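Local structure of magnesium transporter, putative (3KXR) at residues L9-L13 with F29-A33; C87-L91 with T103-Y107; V94-Y100 with I153-L159. The protein probably carries cations such as magnesium across the membrane, and is represented here by its CBS-domain pair with part of the MgtE N domain. All coordinates share one frame; numbering follows the deposited sequence.

Contact 1 comes first along the chain, in the partial MgtE intracellular N domain, where a loop packs on helix 27-36. Contacts 2 and 3 follow in the CBS pair, and their segments alternate in sequence. Contact 2 joins strands 90-94 and 100-105 of the first CBS repeat. Contact 3 takes the turn of that hairpin and sets it against the turn between strands 149-153 and 159-164 of the second repeat. The centres of contacts 2 and 3 lie about 18 Å apart. Centre to centre, contact 1 is about 37 Å from contact 2 and 32 Å from contact 3. Contact 1 lies within the N domain, contact 2 within one CBS domain, and contact 3 between the two.

Contact 1. Residues L9-L13 with F29-A33; sequences LFAQL and FTDRA
F10 and A33 mark the closest approach of the two backbones, with their CA atoms 5.4 Å apart, where the short 3-10 turn 10-12 meets helix 27-36. The contact belongs to the helical MgtE intracellular N domain, kept only in part in this chain. It is buried and mostly apolar, and no hydrogen bond crosses it.

F10 is the central side chain. Its CG lies beside the backbone N (chi1 -54°), which sends the ring toward the helix. There CD1 of F10 sits 3.6 Å from A33 CB and also touches A33 CA. The next ring atom, CE1 of F10, comes over one face of the F29 ring near its rim, 4.0 Å from F29 CE1. The ring planes are inclined at 50°, so the pair is neither a parallel stack nor a T-shaped one.

F29 has its CG turned away from the backbone N (chi1 177°), and this carries the ring off the helix toward the loop. L13 CD1 meets that ring at its edge, in plane, 3.9 Å from F29 CE2. L9 CD2 approaches the same ring from another direction, 4.3 Å from F29 CE1. L18 of helix 15-20 packs on L13, F29 and A33. I83 and V66 of the second subunit pack on L9 and F29 respectively, so the cluster also forms part of a subunit interface.

R32, also packed on H62 of the second subunit, bends at chi3 and folds back over its own helix, with F29 CA over one guanidinium face. At the guanidinium edge, near its plane, F10 CZ lies 4.0 Å from R32 NE.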
loop_
_atom_site.group_PDB
_atom_site.type_symbol
_atom_site.label_atom_id
_atom_site.label_comp_id
_atom_site.label_asym_id
_atom_site.label_seq_id
_atom_site.Cartn_x
_atom_site.Cartn_y
_atom_site.Cartn_z
ATOM N N LEU A 9 11.847 -0.912 -12.040
ATOM C CA LEU A 9 11.932 -2.350 -12.358
ATOM C C LEU A 9 10.641 -3.123 -12.123
ATOM O O LEU A 9 10.141 -3.839 -13.001
ATOM C CB LEU A 9 13.028 -3.024 -11.511
ATOM C CG LEU A 9 13.214 -4.548 -11.664
ATOM C CD1 LEU A 9 13.537 -4.879 -13.096
ATOM C CD2 LEU A 9 14.282 -5.137 -10.733
ATOM N N PHE A 10 10.132 -3.019 -10.908
ATOM C CA PHE A 10 8.957 -3.779 -10.542
ATOM C C PHE A 10 7.747 -3.207 -11.293
ATOM O O PHE A 10 6.813 -3.938 -11.592
ATOM C CB PHE A 10 8.798 -3.838 -9.013
ATOM C CG PHE A 10 10.052 -4.372 -8.284
ATOM C CD1 PHE A 10 10.323 -5.755 -8.220
ATOM C CD2 PHE A 10 10.981 -3.486 -7.684
ATOM C CE1 PHE A 10 11.489 -6.259 -7.548
ATOM C CE2 PHE A 10 12.163 -3.975 -7.015
ATOM C CZ PHE A 10 12.408 -5.359 -6.950
ATOM N N ALA A 11 7.800 -1.927 -11.680
ATOM C CA ALA A 11 6.807 -1.344 -12.636
ATOM C C ALA A 11 6.871 -1.959 -14.072
ATOM O O ALA A 11 5.975 -1.739 -14.889
ATOM C CB ALA A 11 6.947 0.208 -12.708
ATOM N N GLN A 12 7.927 -2.721 -14.360
ATOM C CA GLN A 12 8.160 -3.294 -15.675
ATOM C C GLN A 12 7.772 -4.772 -15.739
ATOM O O GLN A 12 7.824 -5.368 -16.812
ATOM C CB GLN A 12 9.642 -3.159 -16.045
ATOM C CG GLN A 12 10.010 -1.962 -16.846
ATOM C CD GLN A 12 11.492 -1.938 -17.096
ATOM O OE1 GLN A 12 11.977 -2.292 -18.181
ATOM N NE2 GLN A 12 12.238 -1.549 -16.076
ATOM N N LEU A 13 7.417 -5.368 -14.604
ATOM C CA LEU A 13 7.046 -6.790 -14.547
ATOM C C LEU A 13 5.595 -6.977 -14.153
ATOM O O LEU A 13 5.179 -6.477 -13.140
ATOM C CB LEU A 13 7.896 -7.515 -13.509
ATOM C CG LEU A 13 9.277 -8.011 -13.932
ATOM C CD1 LEU A 13 9.827 -8.828 -12.807
ATOM C CD2 LEU A 13 9.263 -8.860 -15.214
ATOM N N PHE A 29 12.390 -11.898 -4.085
ATOM C CA PHE A 29 12.210 -11.009 -5.214
ATOM C C PHE A 29 10.713 -10.893 -5.530
ATOM O O PHE A 29 10.198 -9.800 -5.787
ATOM C CB PHE A 29 12.998 -11.558 -6.411
ATOM C CG PHE A 29 12.829 -10.768 -7.653
ATOM C CD1 PHE A 29 13.799 -9.880 -8.064
ATOM C CD2 PHE A 29 11.695 -10.912 -8.422
ATOM C CE1 PHE A 29 13.642 -9.123 -9.219
ATOM C CE2 PHE A 29 11.522 -10.140 -9.593
ATOM C CZ PHE A 29 12.505 -9.250 -9.985
ATOM N N THR A 30 10.016 -12.018 -5.507
ATOM C CA THR A 30 8.605 -11.992 -5.776
ATOM C C THR A 30 7.898 -11.108 -4.759
ATOM O O THR A 30 7.123 -10.228 -5.140
ATOM C CB THR A 30 8.009 -13.397 -5.790
ATOM O OG1 THR A 30 8.547 -14.114 -6.912
ATOM C CG2 THR A 30 6.469 -13.325 -5.909
ATOM N N ASP A 31 8.221 -11.293 -3.484
ATOM C CA ASP A 31 7.616 -10.488 -2.422
ATOM C C ASP A 31 7.879 -9.001 -2.549
ATOM O O ASP A 31 6.991 -8.205 -2.244
ATOM C CB ASP A 31 8.080 -10.964 -1.043
ATOM C CG ASP A 31 7.623 -12.385 -0.741
ATOM O OD1 ASP A 31 6.694 -12.875 -1.403
ATOM O OD2 ASP A 31 8.215 -13.034 0.137
ATOM N N ARG A 32 9.077 -8.607 -2.965
ATOM C CA ARG A 32 9.341 -7.177 -3.098
ATOM C C ARG A 32 8.529 -6.638 -4.279
ATOM O O ARG A 32 7.987 -5.539 -4.219
ATOM C CB ARG A 32 10.837 -6.875 -3.265
ATOM C CG ARG A 32 11.653 -7.024 -1.949
ATOM C CD ARG A 32 13.130 -6.506 -2.062
ATOM N NE ARG A 32 13.667 -6.830 -3.395
ATOM C CZ ARG A 32 14.406 -7.907 -3.705
ATOM N NH1 ARG A 32 14.734 -8.805 -2.770
ATOM N NH2 ARG A 32 14.825 -8.088 -4.965
ATOM N N ALA A 33 8.429 -7.443 -5.339
ATOM C CA ALA A 33 7.611 -7.086 -6.518
ATOM C C ALA A 33 6.122 -6.880 -6.162
ATOM O O ALA A 33 5.492 -5.892 -6.580
ATOM C CB ALA A 33 7.747 -8.148 -7.592
#

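Contact 2. Residues C87-L91 with T103-Y107; sequences CNDNL and TVRRY
D89 and R106 are joined by a nearly straight backbone bond, R106 N to D89 O at 2.9 Å. Two more bonds follow along the hairpin, both between L91 and V104. L91 N gives to V104 O at 2.9 Å, and V104 N gives to L91 O at 2.8 Å. L91 and V104 are therefore an antiparallel hydrogen-bonded pair, and N90 with R105 is the adjoining non-hydrogen-bonded pair. R105 then serves as N-cap residue of helix 106-109.

N90 and R105 run side by side, pointing the same way. N90 OD1 lies 3.4 Å from R105 CG. The polar ends share one partner: E147 OE1 accepts a hydrogen bond from N90 ND2 and forms a salt bridge with R105 NH1. E149 OE2 similarly collects the backbone N of D89 and N90 and the side-chain amide of N88.

R106 leaves the helix start with CG opposite the backbone N (chi1 171°) and bends at chi3. This lays the guanidinium across the loop, with D89 CA over one of its faces. R106 NH2 ends 3.0 Å from N88 O and 3.5 Å from D89 CB. A serine here would probably leave N88 O without this nearby positive charge and open a gap beside D89 and F80.

Packing completes the contact. T103 CG2 presses on N90 CB, while L91 CD2 meets V104 CG2 on the face opposite N90 and R105. L91 also touches F79 and F80 of helix 73-82.

The chemistry implies a division of labour. Main-chain bonds fix the hairpin, and the amides of N88 and N90, the R105 guanidinium and two backbone N-H groups tie it to E147 and E149 of the second CBS domain, whose carboxylates are likely to stay ionised there.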
loop_
_atom_site.group_PDB
_atom_site.type_symbol
_atom_site.label_atom_id
_atom_site.label_comp_id
_atom_site.label_asym_id
_atom_site.label_seq_id
_atom_site.Cartn_x
_atom_site.Cartn_y
_atom_site.Cartn_z
ATOM N N CYS A 87 -20.334 -3.770 -17.927
ATOM C CA CYS A 87 -21.104 -4.998 -18.051
ATOM C C CYS A 87 -21.804 -5.369 -16.799
ATOM O O CYS A 87 -21.647 -6.476 -16.303
ATOM C CB CYS A 87 -20.206 -6.168 -18.392
ATOM S SG CYS A 87 -19.838 -6.213 -20.075
ATOM N N ASN A 88 -22.594 -4.449 -16.288
ATOM C CA ASN A 88 -23.196 -4.662 -15.024
ATOM C C ASN A 88 -24.649 -4.389 -15.113
ATOM O O ASN A 88 -25.046 -3.279 -15.404
ATOM C CB ASN A 88 -22.581 -3.742 -14.005
ATOM C CG ASN A 88 -23.238 -3.870 -12.648
ATOM O OD1 ASN A 88 -23.632 -2.859 -12.066
ATOM N ND2 ASN A 88 -23.366 -5.115 -12.136
ATOM N N ASP A 89 -25.460 -5.406 -14.884
ATOM C CA ASP A 89 -26.853 -5.142 -14.585
ATOM C C ASP A 89 -27.470 -6.143 -13.621
ATOM O O ASP A 89 -28.680 -6.287 -13.579
ATOM C CB ASP A 89 -27.657 -5.046 -15.876
ATOM C CG ASP A 89 -27.904 -6.382 -16.472
ATOM O OD1 ASP A 89 -27.252 -7.369 -16.010
ATOM O OD2 ASP A 89 -28.777 -6.446 -17.368
ATOM N N ASN A 90 -26.622 -6.799 -12.832
ATOM C CA ASN A 90 -27.054 -7.731 -11.815
ATOM C C ASN A 90 -26.311 -7.444 -10.540
ATOM O O ASN A 90 -25.251 -6.831 -10.535
ATOM C CB ASN A 90 -26.804 -9.176 -12.256
ATOM C CG ASN A 90 -27.768 -9.625 -13.292
ATOM O OD1 ASN A 90 -28.845 -9.064 -13.423
ATOM N ND2 ASN A 90 -27.405 -10.631 -14.051
ATOM N N LEU A 91 -26.866 -7.934 -9.449
ATOM C CA LEU A 91 -26.248 -7.751 -8.148
ATOM C C LEU A 91 -26.356 -9.070 -7.375
ATOM O O LEU A 91 -27.370 -9.771 -7.459
ATOM C CB LEU A 91 -26.934 -6.578 -7.470
ATOM C CG LEU A 91 -26.547 -6.075 -6.099
ATOM C CD1 LEU A 91 -26.951 -4.602 -5.978
ATOM C CD2 LEU A 91 -27.284 -6.933 -5.107
ATOM N N THR A 103 -28.902 -13.995 -7.467
ATOM C CA THR A 103 -28.700 -12.789 -8.230
ATOM C C THR A 103 -30.006 -12.029 -8.289
ATOM O O THR A 103 -31.056 -12.624 -8.507
ATOM C CB THR A 103 -28.304 -13.187 -9.681
ATOM O OG1 THR A 103 -27.070 -13.907 -9.636
ATOM C CG2 THR A 103 -28.175 -11.984 -10.635
ATOM N N VAL A 104 -29.960 -10.715 -8.098
ATOM C CA VAL A 104 -31.134 -9.886 -8.408
ATOM C C VAL A 104 -30.813 -9.022 -9.613
ATOM O O VAL A 104 -29.715 -8.527 -9.710
ATOM C CB VAL A 104 -31.601 -9.023 -7.194
ATOM C CG1 VAL A 104 -31.727 -9.885 -5.921
ATOM C CG2 VAL A 104 -30.663 -7.869 -6.941
ATOM N N ARG A 105 -31.760 -8.832 -10.517
ATOM C CA ARG A 105 -31.526 -8.010 -11.713
ATOM C C ARG A 105 -31.956 -6.582 -11.582
ATOM O O ARG A 105 -33.011 -6.288 -11.058
ATOM C CB ARG A 105 -32.318 -8.522 -12.888
ATOM C CG ARG A 105 -32.085 -9.937 -13.228
ATOM C CD ARG A 105 -32.887 -10.210 -14.480
ATOM N NE ARG A 105 -32.869 -11.628 -14.756
ATOM C CZ ARG A 105 -31.850 -12.292 -15.310
ATOM N NH1 ARG A 105 -30.733 -11.646 -15.681
ATOM N NH2 ARG A 105 -31.958 -13.622 -15.510
ATOM N N ARG A 106 -31.184 -5.687 -12.167
ATOM C CA ARG A 106 -31.551 -4.295 -12.137
ATOM C C ARG A 106 -33.005 -4.065 -12.540
ATOM O O ARG A 106 -33.747 -3.372 -11.850
ATOM C CB ARG A 106 -30.662 -3.472 -13.058
ATOM C CG ARG A 106 -31.197 -2.090 -13.178
ATOM C CD ARG A 106 -30.199 -1.056 -13.468
ATOM N NE ARG A 106 -29.394 -1.451 -14.585
ATOM C CZ ARG A 106 -28.112 -1.141 -14.696
ATOM N NH1 ARG A 106 -27.488 -0.389 -13.776
ATOM N NH2 ARG A 106 -27.455 -1.573 -15.747
ATOM N N TYR A 107 -33.397 -4.599 -13.686
ATOM C CA TYR A 107 -34.719 -4.316 -14.206
ATOM C C TYR A 107 -35.826 -4.725 -13.222
ATOM O O TYR A 107 -36.793 -3.995 -13.042
ATOM C CB TYR A 107 -34.933 -4.982 -15.545
ATOM C CG TYR A 107 -36.302 -4.705 -16.121
ATOM C CD1 TYR A 107 -36.507 -3.622 -16.966
ATOM C CD2 TYR A 107 -37.398 -5.521 -15.809
ATOM C CE1 TYR A 107 -37.749 -3.362 -17.491
ATOM C CE2 TYR A 107 -38.643 -5.269 -16.333
ATOM C CZ TYR A 107 -38.810 -4.184 -17.178
ATOM O OH TYR A 107 -40.044 -3.900 -17.719
#

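Contact 3. Residues V94-Y100 with I153-L159; sequences VDEADKY and IDDAGEL
K99 and E158 bridge two hairpin turns backbone to backbone, with CA atoms 4.3 Å apart. L159 N gives to D98 O at 3.1 Å, and Y100 N gives to G157 O at 3.0 Å in the carbonyl plane. A water donates to both G157 O and Y100 O.

The K99 side chain runs along the facing turn. CB starts near G157 O. After a bend at chi2 (-69°), CD lies 3.4 Å from A156 O, and CE touches the same oxygen. NZ then forms a salt bridge to E158 OE2 at 3.1 Å and a weak bond back to A97 O. G157 has a positive phi that suits glycine, and a CB there would crowd K99 CD.

Beneath the turns, V94 CG1 packs 3.6 Å from L159 CD2, and I153 CG2 sits against Y100 CB. D98 OD1 bonds S28 OG of the third subunit.

The halves match. Each has a type I turn, D95-D98 or D154-G157, and an aspartate OD1 taking the N-H of K99 or E158. Such paired, equivalent hairpins are what the pseudo-twofold symmetry of a tandem CBS pair, the Bateman module, produces.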
loop_
_atom_site.group_PDB
_atom_site.type_symbol
_atom_site.label_atom_id
_atom_site.label_comp_id
_atom_site.label_asym_id
_atom_site.label_seq_id
_atom_site.Cartn_x
_atom_site.Cartn_y
_atom_site.Cartn_z
ATOM N N VAL A 94 -25.108 -12.562 -0.898
ATOM C CA VAL A 94 -24.382 -13.578 -0.155
ATOM C C VAL A 94 -24.882 -13.633 1.284
ATOM O O VAL A 94 -25.424 -12.653 1.814
ATOM C CB VAL A 94 -22.846 -13.284 -0.148
ATOM C CG1 VAL A 94 -22.270 -13.387 -1.577
ATOM C CG2 VAL A 94 -22.549 -11.932 0.484
ATOM N N ASP A 95 -24.699 -14.789 1.928
ATOM C CA ASP A 95 -24.973 -14.887 3.359
ATOM C C ASP A 95 -23.773 -14.404 4.161
ATOM O O ASP A 95 -22.796 -13.907 3.590
ATOM C CB ASP A 95 -25.389 -16.303 3.750
ATOM C CG ASP A 95 -24.272 -17.313 3.682
ATOM O OD1 ASP A 95 -23.065 -16.979 3.554
ATOM O OD2 ASP A 95 -24.650 -18.497 3.800
ATOM N N GLU A 96 -23.841 -14.545 5.476
ATOM C CA GLU A 96 -22.795 -13.984 6.319
ATOM C C GLU A 96 -21.476 -14.762 6.257
ATOM O O GLU A 96 -20.474 -14.253 6.704
ATOM C CB GLU A 96 -23.279 -13.836 7.755
ATOM C CG GLU A 96 -23.037 -15.039 8.607
ATOM C CD GLU A 96 -23.455 -14.815 10.056
ATOM O OE1 GLU A 96 -23.993 -13.698 10.359
ATOM O OE2 GLU A 96 -23.243 -15.767 10.870
ATOM N N ALA A 97 -21.475 -15.977 5.716
ATOM C CA ALA A 97 -20.221 -16.701 5.457
ATOM C C ALA A 97 -19.778 -16.504 4.001
ATOM O O ALA A 97 -18.906 -17.211 3.520
ATOM C CB ALA A 97 -20.387 -18.189 5.770
ATOM N N ASP A 98 -20.381 -15.547 3.297
ATOM C CA ASP A 98 -19.987 -15.198 1.914
ATOM C C ASP A 98 -20.400 -16.240 0.884
ATOM O O ASP A 98 -19.887 -16.230 -0.226
ATOM C CB ASP A 98 -18.456 -14.969 1.794
ATOM C CG ASP A 98 -18.072 -13.508 1.600
ATOM O OD1 ASP A 98 -18.442 -12.879 0.571
ATOM O OD2 ASP A 98 -17.337 -12.980 2.479
ATOM N N LYS A 99 -21.310 -17.138 1.244
ATOM C CA LYS A 99 -21.826 -18.109 0.287
ATOM C C LYS A 99 -22.757 -17.408 -0.663
ATOM O O LYS A 99 -23.652 -16.699 -0.232
ATOM C CB LYS A 99 -22.604 -19.224 0.988
ATOM C CG LYS A 99 -21.804 -19.907 2.091
ATOM C CD LYS A 99 -20.623 -20.758 1.544
ATOM C CE LYS A 99 -19.643 -21.191 2.674
ATOM N NZ LYS A 99 -18.296 -20.490 2.586
ATOM N N TYR A 100 -22.549 -17.622 -1.949
ATOM C CA TYR A 100 -23.437 -17.093 -2.947
ATOM C C TYR A 100 -24.806 -17.700 -2.741
ATOM O O TYR A 100 -24.912 -18.900 -2.707
ATOM C CB TYR A 100 -22.936 -17.451 -4.331
ATOM C CG TYR A 100 -23.894 -17.169 -5.463
ATOM C CD1 TYR A 100 -24.088 -15.885 -5.935
ATOM C CD2 TYR A 100 -24.562 -18.189 -6.095
ATOM C CE1 TYR A 100 -24.930 -15.615 -6.978
ATOM C CE2 TYR A 100 -25.442 -17.926 -7.141
ATOM C CZ TYR A 100 -25.597 -16.632 -7.581
ATOM O OH TYR A 100 -26.464 -16.364 -8.614
ATOM N N ILE A 153 -18.067 -18.726 -8.248
ATOM C CA ILE A 153 -17.917 -19.235 -6.891
ATOM C C ILE A 153 -16.748 -20.227 -6.809
ATOM O O ILE A 153 -16.378 -20.870 -7.798
ATOM C CB ILE A 153 -19.214 -19.910 -6.377
ATOM C CG1 ILE A 153 -19.623 -21.080 -7.280
ATOM C CG2 ILE A 153 -20.349 -18.889 -6.246
ATOM C CD1 ILE A 153 -20.664 -21.957 -6.657
ATOM N N ASP A 154 -16.163 -20.329 -5.625
ATOM C CA ASP A 154 -15.066 -21.242 -5.394
ATOM C C ASP A 154 -15.660 -22.589 -5.030
ATOM O O ASP A 154 -16.857 -22.737 -5.061
ATOM C CB ASP A 154 -14.091 -20.682 -4.341
ATOM C CG ASP A 154 -14.638 -20.721 -2.932
ATOM O OD1 ASP A 154 -15.700 -21.353 -2.714
ATOM O OD2 ASP A 154 -13.987 -20.131 -2.031
ATOM N N ASP A 155 -14.843 -23.583 -4.705
ATOM C CA ASP A 155 -15.399 -24.916 -4.393
ATOM C C ASP A 155 -16.060 -24.977 -3.015
ATOM O O ASP A 155 -16.762 -25.936 -2.739
ATOM C CB ASP A 155 -14.340 -26.031 -4.521
ATOM C CG ASP A 155 -13.067 -25.725 -3.737
ATOM O OD1 ASP A 155 -13.002 -24.648 -3.091
ATOM O OD2 ASP A 155 -12.114 -26.549 -3.774
ATOM N N ALA A 156 -15.823 -23.981 -2.154
ATOM C CA ALA A 156 -16.540 -23.848 -0.865
ATOM C C ALA A 156 -17.925 -23.165 -0.989
ATOM O O ALA A 156 -18.631 -23.037 0.005
ATOM C CB ALA A 156 -15.677 -23.067 0.133
ATOM N N GLY A 157 -18.291 -22.708 -2.190
ATOM C CA GLY A 157 -19.554 -21.997 -2.425
ATOM C C GLY A 157 -19.482 -20.485 -2.285
ATOM O O GLY A 157 -20.491 -19.812 -2.429
ATOM N N GLU A 158 -18.293 -19.959 -2.002
ATOM C CA GLU A 158 -18.112 -18.537 -1.768
ATOM C C GLU A 158 -18.005 -17.775 -3.061
ATOM O O GLU A 158 -17.283 -18.157 -3.982
ATOM C CB GLU A 158 -16.860 -18.235 -0.948
ATOM C CG GLU A 158 -16.861 -18.857 0.443
ATOM C CD GLU A 158 -15.684 -18.393 1.319
ATOM O OE1 GLU A 158 -14.902 -17.481 0.908
ATOM O OE2 GLU A 158 -15.572 -18.939 2.437
ATOM N N LEU A 159 -18.716 -16.667 -3.105
ATOM C CA LEU A 159 -18.676 -15.776 -4.248
ATOM C C LEU A 159 -17.321 -15.121 -4.269
ATOM O O LEU A 159 -17.025 -14.346 -3.398
ATOM C CB LEU A 159 -19.758 -14.698 -4.085
ATOM C CG LEU A 159 -19.838 -13.672 -5.188
ATOM C CD1 LEU A 159 -20.025 -14.425 -6.511
ATOM C CD2 LEU A 159 -20.973 -12.693 -4.877
HETATM O O HOH W 1 -22.895 -20.700 -3.055
#